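Local coordinates for putative uncharacterized protein (Streptococcus mutans, PDB 3BGK) that probably dehydrates the S-form of hydrated NAD(P)H at the expense of ADP, restoring the damaged cofactor, at residues A[225-228]-A[233-236]; A[235-240]-A[274-279]; A[220-225]-A[251-256]. One frame throughout, in Å; residues are numbered along the deposited sequence.

Contact 1. Residues A[225-228]-A[233-236]; sequences QTKI and KIGH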
loop_
_atom_site.group_PDB
_atom_site.type_symbol
_atom_site.label_atom_id
_atom_site.label_comp_id
_atom_site.label_asym_id
_atom_site.label_seq_id
_atom_site.Cartn_x
_atom_site.Cartn_y
_atom_site.Cartn_z
ATOM N N GLN A 225 -15.914 -26.213 12.299
ATOM C CA GLN A 225 -16.347 -26.724 10.998
ATOM C C GLN A 225 -17.630 -26.030 10.558
ATOM O O GLN A 225 -18.718 -26.326 11.056
ATOM C CB GLN A 225 -16.506 -28.251 11.000
ATOM C CG GLN A 225 -15.351 -28.992 10.322
ATOM N N THR A 226 -17.475 -25.088 9.631
ATOM C CA THR A 226 -18.600 -24.361 9.045
ATOM C C THR A 226 -19.545 -25.322 8.318
ATOM O O THR A 226 -19.098 -26.238 7.626
ATOM C CB THR A 226 -18.108 -23.266 8.065
ATOM O OG1 THR A 226 -17.079 -22.486 8.690
ATOM C CG2 THR A 226 -19.248 -22.347 7.652
ATOM N N LYS A 227 -20.846 -25.115 8.512
ATOM C CA LYS A 227 -21.876 -25.896 7.836
ATOM C C LYS A 227 -22.823 -24.949 7.132
ATOM O O LYS A 227 -23.050 -23.832 7.599
ATOM C CB LYS A 227 -22.667 -26.753 8.828
ATOM C CG LYS A 227 -21.826 -27.721 9.639
ATOM C CD LYS A 227 -22.693 -28.576 10.541
ATOM C CE LYS A 227 -21.883 -29.158 11.686
ATOM N NZ LYS A 227 -20.703 -29.937 11.199
ATOM N N ILE A 228 -23.378 -25.406 6.013
ATOM C CA ILE A 228 -24.308 -24.609 5.220
ATOM C C ILE A 228 -25.718 -25.215 5.295
ATOM O O ILE A 228 -25.928 -26.383 4.966
ATOM C CB ILE A 228 -23.837 -24.450 3.740
ATOM C CG1 ILE A 228 -22.341 -24.133 3.660
ATOM C CG2 ILE A 228 -24.599 -23.343 3.043
ATOM C CD1 ILE A 228 -21.436 -25.363 3.603
ATOM N N LYS A 233 -31.467 -29.239 3.950
ATOM C CA LYS A 233 -30.123 -29.547 3.461
ATOM C C LYS A 233 -29.057 -29.062 4.440
ATOM O O LYS A 233 -29.133 -27.942 4.951
ATOM C CB LYS A 233 -29.887 -28.922 2.081
ATOM C CG LYS A 233 -30.870 -29.369 1.001
ATOM C CD LYS A 233 -30.404 -28.969 -0.399
ATOM C CE LYS A 233 -30.909 -27.586 -0.807
ATOM N NZ LYS A 233 -30.516 -27.248 -2.218
ATOM N N ILE A 234 -28.076 -29.919 4.709
ATOM C CA ILE A 234 -26.911 -29.532 5.495
ATOM C C ILE A 234 -25.645 -29.954 4.757
ATOM O O ILE A 234 -25.466 -31.127 4.438
ATOM C CB ILE A 234 -26.923 -30.132 6.924
ATOM C CG1 ILE A 234 -28.266 -29.869 7.621
ATOM C CG2 ILE A 234 -25.763 -29.564 7.760
ATOM C CD1 ILE A 234 -28.550 -30.790 8.802
ATOM N N GLY A 235 -24.779 -28.984 4.483
ATOM C CA GLY A 235 -23.509 -29.241 3.819
ATOM C C GLY A 235 -22.356 -29.155 4.793
ATOM O O GLY A 235 -22.287 -28.226 5.589
ATOM N N HIS A 236 -21.458 -30.135 4.743
ATOM C CA HIS A 236 -20.276 -30.148 5.605
ATOM C C HIS A 236 -19.016 -29.991 4.757
ATOM O O HIS A 236 -18.886 -30.623 3.713
ATOM C CB HIS A 236 -20.187 -31.459 6.413
ATOM C CG HIS A 236 -21.397 -31.755 7.250
ATOM N ND1 HIS A 236 -22.450 -32.523 6.797
ATOM C CD2 HIS A 236 -21.714 -31.397 8.520
ATOM C CE1 HIS A 236 -23.365 -32.620 7.745
ATOM N NE2 HIS A 236 -22.946 -31.944 8.800
#
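Ile228 O is held by two neighbouring residues of the opposite strand: the amide of Gly235 donates to it (N to O 2.9 Å, angle at the hydrogen 163°), and the CA-H of Ile234 adds a weaker contact, with Ile234 CA 3.3 Å from Ile228 O. The return bond runs from Ile228 N to Gly235 O at 3.1 Å. Gly235 O in turn has Lys227 CA close by, so each of the two carbonyls takes an amide and a CA-H together. Ile228 and Gly235 are thus an antiparallel hydrogen-bonded pair, their CA atoms 4.9 Å apart.

The side chains divide between the two faces. Ile228 turns to the face covered by helix 268-287, where it meets Phe269. Since Gly235 has no side chain, Ile228 CD1 can settle against the glycine's own carbonyl, 3.6 Å from Gly235 O. On the other face Lys227 meets the imidazole of His236. The lysine chain stays extended through chi3 and bends only at its last torsion (chi4 -56°), which swings the ammonium to the ring edge: Lys227 NZ lies in the ring plane, 3.2 Å from His236 CD2, while Lys227 CD packs 3.6 Å from the same carbon. This is packing against a C-H edge. ND1 of the imidazole makes a weak hydrogen bond to Met35 O, just before strand 36-37.

Thr226, next to Lys227 in the chain and one of the residues predicted to bind AMP, sets its side chain against Val220 and Val276. The paired segments belong to the beta hairpin of strands 227-230 and 233-237, in which 227-230 alone runs against the other strands of the central sheet, and 233-237 returns to the common direction.

Contact 2. Residues A[235-240]-A[274-279]; sequences GHIQVG and AAVFLH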
loop_
_atom_site.group_PDB
_atom_site.type_symbol
_atom_site.label_atom_id
_atom_site.label_comp_id
_atom_site.label_asym_id
_atom_site.label_seq_id
_atom_site.Cartn_x
_atom_site.Cartn_y
_atom_site.Cartn_z
ATOM N N GLY A 235 -24.779 -28.984 4.483
ATOM C CA GLY A 235 -23.509 -29.241 3.819
ATOM C C GLY A 235 -22.356 -29.155 4.793
ATOM O O GLY A 235 -22.287 -28.226 5.589
ATOM N N HIS A 236 -21.458 -30.135 4.743
ATOM C CA HIS A 236 -20.276 -30.148 5.605
ATOM C C HIS A 236 -19.016 -29.991 4.757
ATOM O O HIS A 236 -18.886 -30.623 3.713
ATOM C CB HIS A 236 -20.187 -31.459 6.413
ATOM C CG HIS A 236 -21.397 -31.755 7.250
ATOM N ND1 HIS A 236 -22.450 -32.523 6.797
ATOM C CD2 HIS A 236 -21.714 -31.397 8.520
ATOM C CE1 HIS A 236 -23.365 -32.620 7.745
ATOM N NE2 HIS A 236 -22.946 -31.944 8.800
ATOM N N ILE A 237 -18.090 -29.150 5.204
ATOM C CA ILE A 237 -16.765 -29.089 4.579
ATOM C C ILE A 237 -15.749 -29.861 5.420
ATOM O O ILE A 237 -15.726 -29.717 6.646
ATOM C CB ILE A 237 -16.275 -27.635 4.347
ATOM C CG1 ILE A 237 -16.367 -26.810 5.640
ATOM C CG2 ILE A 237 -17.063 -26.988 3.219
ATOM C CD1 ILE A 237 -15.328 -25.713 5.753
ATOM N N GLN A 238 -14.930 -30.691 4.773
ATOM C CA GLN A 238 -13.877 -31.424 5.488
ATOM C C GLN A 238 -12.563 -30.639 5.526
ATOM O O GLN A 238 -11.785 -30.772 6.478
ATOM C CB GLN A 238 -13.648 -32.834 4.917
ATOM C CG GLN A 238 -14.856 -33.803 4.965
ATOM C CD GLN A 238 -15.387 -34.121 6.376
ATOM O OE1 GLN A 238 -16.519 -34.604 6.523
ATOM N NE2 GLN A 238 -14.579 -33.859 7.407
ATOM N N VAL A 239 -12.330 -29.828 4.490
ATOM C CA VAL A 239 -11.184 -28.905 4.422
ATOM C C VAL A 239 -11.243 -27.839 5.521
ATOM O O VAL A 239 -12.309 -27.566 6.083
ATOM C CB VAL A 239 -11.072 -28.202 3.030
ATOM C CG1 VAL A 239 -10.714 -29.200 1.938
ATOM C CG2 VAL A 239 -12.350 -27.472 2.683
ATOM N N GLY A 240 -10.093 -27.243 5.820
ATOM C CA GLY A 240 -10.002 -26.237 6.875
ATOM C C GLY A 240 -9.090 -26.671 8.003
ATOM O O GLY A 240 -8.906 -27.863 8.237
ATOM N N ALA A 274 -20.087 -23.752 -2.467
ATOM C CA ALA A 274 -18.821 -23.698 -3.203
ATOM C C ALA A 274 -17.904 -22.574 -2.681
ATOM O O ALA A 274 -16.726 -22.809 -2.396
ATOM C CB ALA A 274 -19.072 -23.555 -4.695
ATOM N N ALA A 275 -18.452 -21.370 -2.530
ATOM C CA ALA A 275 -17.709 -20.251 -1.965
ATOM C C ALA A 275 -17.094 -20.640 -0.618
ATOM O O ALA A 275 -15.900 -20.414 -0.383
ATOM C CB ALA A 275 -18.609 -19.035 -1.816
ATOM N N VAL A 276 -17.902 -21.252 0.247
ATOM C CA VAL A 276 -17.451 -21.707 1.558
ATOM C C VAL A 276 -16.353 -22.764 1.445
ATOM O O VAL A 276 -15.374 -22.717 2.198
ATOM C CB VAL A 276 -18.623 -22.220 2.426
ATOM C CG1 VAL A 276 -18.124 -22.791 3.764
ATOM C CG2 VAL A 276 -19.617 -21.099 2.677
ATOM N N PHE A 277 -16.498 -23.697 0.504
ATOM C CA PHE A 277 -15.474 -24.728 0.317
ATOM C C PHE A 277 -14.143 -24.124 -0.117
ATOM O O PHE A 277 -13.098 -24.447 0.449
ATOM C CB PHE A 277 -15.904 -25.806 -0.690
ATOM C CG PHE A 277 -14.778 -26.739 -1.096
ATOM C CD1 PHE A 277 -14.430 -27.827 -0.298
ATOM C CD2 PHE A 277 -14.046 -26.510 -2.262
ATOM C CE1 PHE A 277 -13.383 -28.675 -0.661
ATOM C CE2 PHE A 277 -12.999 -27.354 -2.628
ATOM C CZ PHE A 277 -12.668 -28.436 -1.824
ATOM N N LEU A 278 -14.186 -23.257 -1.126
ATOM C CA LEU A 278 -12.973 -22.713 -1.719
ATOM C C LEU A 278 -12.152 -21.870 -0.743
ATOM O O LEU A 278 -10.929 -21.944 -0.720
ATOM C CB LEU A 278 -13.308 -21.923 -2.989
ATOM C CG LEU A 278 -12.140 -21.735 -3.955
ATOM C CD1 LEU A 278 -11.617 -23.073 -4.437
ATOM C CD2 LEU A 278 -12.588 -20.889 -5.113
ATOM N N HIS A 279 -12.846 -21.071 0.053
ATOM C CA HIS A 279 -12.262 -20.304 1.146
ATOM C C HIS A 279 -11.317 -21.181 1.988
ATOM O O HIS A 279 -10.120 -20.878 2.101
ATOM C CB HIS A 279 -13.417 -19.716 1.966
ATOM C CG HIS A 279 -13.009 -19.049 3.241
ATOM N ND1 HIS A 279 -12.963 -19.715 4.448
ATOM C CD2 HIS A 279 -12.680 -17.763 3.509
ATOM C CE1 HIS A 279 -12.602 -18.873 5.400
ATOM N NE2 HIS A 279 -12.434 -17.681 4.857
#
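The Phe277 ring takes Val239 and Ile237 from different directions. Val239 comes at about a right angle to the phenylalanine side chain and meets the CD1-CE1 side of the ring obliquely: its CG2 lies 3.7 Å from Phe277 CD1, and its CG1 is 3.8 Å from Phe277 CE1. Ile237 CG2 sits at the ring edge, near its plane, and is closest to the backbone, 4.0 Å from Phe277 CA. Outside the two segments the ring also meets Tyr281, their planes inclined by about 30°, and touches Asp39 and Thr42 of helix 39-45.

With CG anti to the backbone N (chi1 169°), Phe277 extends from helix 268-287 to Ile237 on strand 233-237 and to Val239 in the loop that follows. This joins one outer helical layer of the alpha/beta three-layer sandwich to the hairpin side of its sheet. One residue back along the helix, Val276 gives a looser touch, CG1 standing 4.4 Å from Ile237 CG2; Val276 also packs on Thr226, a predicted AMP-binding residue. Beyond Val239 the loop is tied to the same helix by a polar bond, Gly240 N donating to Asp284 OD1.

Contact 3. Residues A[220-225]-A[251-256]; sequences VAKSHQ and DTLAGM. With PO4 (phosphate ion), chain B.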
loop_
_atom_site.group_PDB
_atom_site.type_symbol
_atom_site.label_atom_id
_atom_site.label_comp_id
_atom_site.label_asym_id
_atom_site.label_seq_id
_atom_site.Cartn_x
_atom_site.Cartn_y
_atom_site.Cartn_z
ATOM N N VAL A 220 -25.074 -19.863 6.758
ATOM C CA VAL A 220 -23.699 -20.315 6.783
ATOM C C VAL A 220 -23.253 -20.226 8.235
ATOM O O VAL A 220 -22.967 -19.142 8.739
ATOM C CB VAL A 220 -22.790 -19.457 5.864
ATOM C CG1 VAL A 220 -21.366 -19.979 5.873
ATOM C CG2 VAL A 220 -23.328 -19.426 4.443
ATOM N N ALA A 221 -23.221 -21.370 8.912
ATOM C CA ALA A 221 -22.890 -21.405 10.330
ATOM C C ALA A 221 -21.378 -21.409 10.546
ATOM O O ALA A 221 -20.779 -22.454 10.812
ATOM C CB ALA A 221 -23.554 -22.606 11.014
ATOM N N LYS A 222 -20.768 -20.230 10.423
ATOM C CA LYS A 222 -19.331 -20.084 10.664
ATOM C C LYS A 222 -18.939 -20.563 12.064
ATOM O O LYS A 222 -19.479 -20.109 13.084
ATOM C CB LYS A 222 -18.817 -18.666 10.353
ATOM C CG LYS A 222 -19.870 -17.653 9.929
ATOM C CD LYS A 222 -19.299 -16.597 8.983
ATOM C CE LYS A 222 -18.696 -15.405 9.723
ATOM N NZ LYS A 222 -18.471 -14.259 8.781
ATOM N N SER A 223 -17.998 -21.504 12.083
ATOM C CA SER A 223 -17.689 -22.300 13.256
ATOM C C SER A 223 -16.275 -22.856 13.114
ATOM O O SER A 223 -15.490 -22.371 12.286
ATOM C CB SER A 223 -18.702 -23.449 13.366
ATOM O OG SER A 223 -18.619 -24.117 14.613
ATOM N N HIS A 224 -15.952 -23.855 13.943
ATOM C CA HIS A 224 -14.754 -24.672 13.770
ATOM C C HIS A 224 -14.898 -25.357 12.416
ATOM O O HIS A 224 -14.119 -25.102 11.498
ATOM N N GLN A 225 -15.914 -26.213 12.299
ATOM C CA GLN A 225 -16.347 -26.724 10.998
ATOM C C GLN A 225 -17.630 -26.030 10.558
ATOM O O GLN A 225 -18.718 -26.326 11.056
ATOM C CB GLN A 225 -16.506 -28.251 11.000
ATOM C CG GLN A 225 -15.351 -28.992 10.322
ATOM N N ASP A 251 -14.743 -12.162 7.464
ATOM C CA ASP A 251 -14.957 -11.071 6.520
ATOM C C ASP A 251 -14.609 -11.528 5.104
ATOM O O ASP A 251 -15.386 -11.320 4.166
ATOM C CB ASP A 251 -14.143 -9.836 6.916
ATOM C CG ASP A 251 -14.359 -9.432 8.363
ATOM O OD1 ASP A 251 -15.525 -9.234 8.766
ATOM O OD2 ASP A 251 -13.358 -9.302 9.102
ATOM N N THR A 252 -13.455 -12.175 4.970
ATOM C CA THR A 252 -13.019 -12.776 3.713
ATOM C C THR A 252 -14.034 -13.784 3.177
ATOM O O THR A 252 -14.314 -13.801 1.980
ATOM C CB THR A 252 -11.649 -13.454 3.879
ATOM O OG1 THR A 252 -10.723 -12.509 4.419
ATOM C CG2 THR A 252 -11.123 -13.965 2.538
ATOM N N LEU A 253 -14.595 -14.608 4.060
ATOM C CA LEU A 253 -15.628 -15.565 3.664
ATOM C C LEU A 253 -16.878 -14.863 3.137
ATOM O O LEU A 253 -17.424 -15.256 2.100
ATOM C CB LEU A 253 -15.989 -16.496 4.822
ATOM C CG LEU A 253 -17.040 -17.572 4.513
ATOM C CD1 LEU A 253 -16.671 -18.385 3.266
ATOM C CD2 LEU A 253 -17.287 -18.487 5.709
ATOM N N ALA A 254 -17.320 -13.829 3.855
ATOM C CA ALA A 254 -18.467 -13.015 3.462
ATOM C C ALA A 254 -18.276 -12.397 2.072
ATOM O O ALA A 254 -19.200 -12.391 1.258
ATOM C CB ALA A 254 -18.705 -11.928 4.494
ATOM N N GLY A 255 -17.071 -11.889 1.816
ATOM C CA GLY A 255 -16.724 -11.315 0.521
ATOM C C GLY A 255 -16.756 -12.343 -0.594
ATOM O O GLY A 255 -17.278 -12.077 -1.674
HETATM N N MSE A 256 -16.214 -13.525 -0.332
HETATM C CA MSE A 256 -16.223 -14.601 -1.319
HETATM C C MSE A 256 -17.624 -15.079 -1.681
HETATM O O MSE A 256 -17.947 -15.177 -2.868
HETATM C CB MSE A 256 -15.364 -15.770 -0.861
HETATM C CG MSE A 256 -13.890 -15.466 -0.929
HETATM SE SE MSE A 256 -12.813 -16.991 -0.441
HETATM C CE MSE A 256 -13.286 -18.178 -1.921
HETATM P P PO4 B . -13.533 -12.647 11.834
HETATM O O1 PO4 B . -12.285 -12.197 12.564
HETATM O O2 PO4 B . -14.714 -12.417 12.752
HETATM O O3 PO4 B . -13.732 -11.829 10.577
HETATM O O4 PO4 B . -13.431 -14.114 11.462
#
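Lys222 extends along Leu253 and past it toward the start of helix 249-263, the GXGD helix end that forms the anion hole of ribokinase-like folds. Its first torsion is unusual: chi1 is 3°, so CG nearly eclipses the backbone N. CB and CG lie alongside the leucine, Lys222 CB 4.9 Å from Leu253 CD2, and CD makes the nearest approach, 4.3 Å from the same Leu253 CD2. Rotation about CG-CD (chi3 -88°) turns CE, and with it the ammonium, toward the helix start. There Lys222 NZ comes to 4.5 Å from Asp251 N, but its partners are outside the two segments: a salt bridge to Asp161 OD1 at the end of strand 157-161 and a weak hydrogen bond to Gly250 O, next to Asp251. The carboxylate of Asp251 is farther off, 5.8 Å from Lys222 NZ to Asp251 OD1.

One methyl of helix 249-263 thus packs on Val220 of strand 218-221 (Val220 CG1 to Leu253 CD2 4.3 Å) and on Lys222 after it. Lys222 is predicted to bind AMP, and Asp251 the hydrated cofactor. A phosphate ion, probably from the crystallisation liquor, sits at the N-terminal end of the helix, also hydrogen-bonded by Gly248 N, Gly250 N and His186 NE2. From this contact the amide of Asp251 donates to it, Asp251 N to phosphate O3 measuring 3.3 Å with an angle of 147° at the hydrogen.

The three centres form a triangle: contact 1 is 8 Å from contact 2 and 11 Å from contact 3, and contacts 2 and 3 are 9 Å apart. Contact 1 shares Gly235 and His236 with contact 2, and Thr226 O meets Ile237 CG1 at 3.4 Å. Toward contact 3, Ala221 N and Lys227 O are 2.8 Å apart, a probable hydrogen bond between neighbouring strands. The helices of contacts 2 and 3 pack directly, with His279 CD2 3.7 Å from Leu253 CA. The phosphate belongs to contact 3, but the predicted AMP site spreads into contact 1 through Gln225, shared with contact 3, and Thr226, whose side chain lies about 8 Å from Gly250.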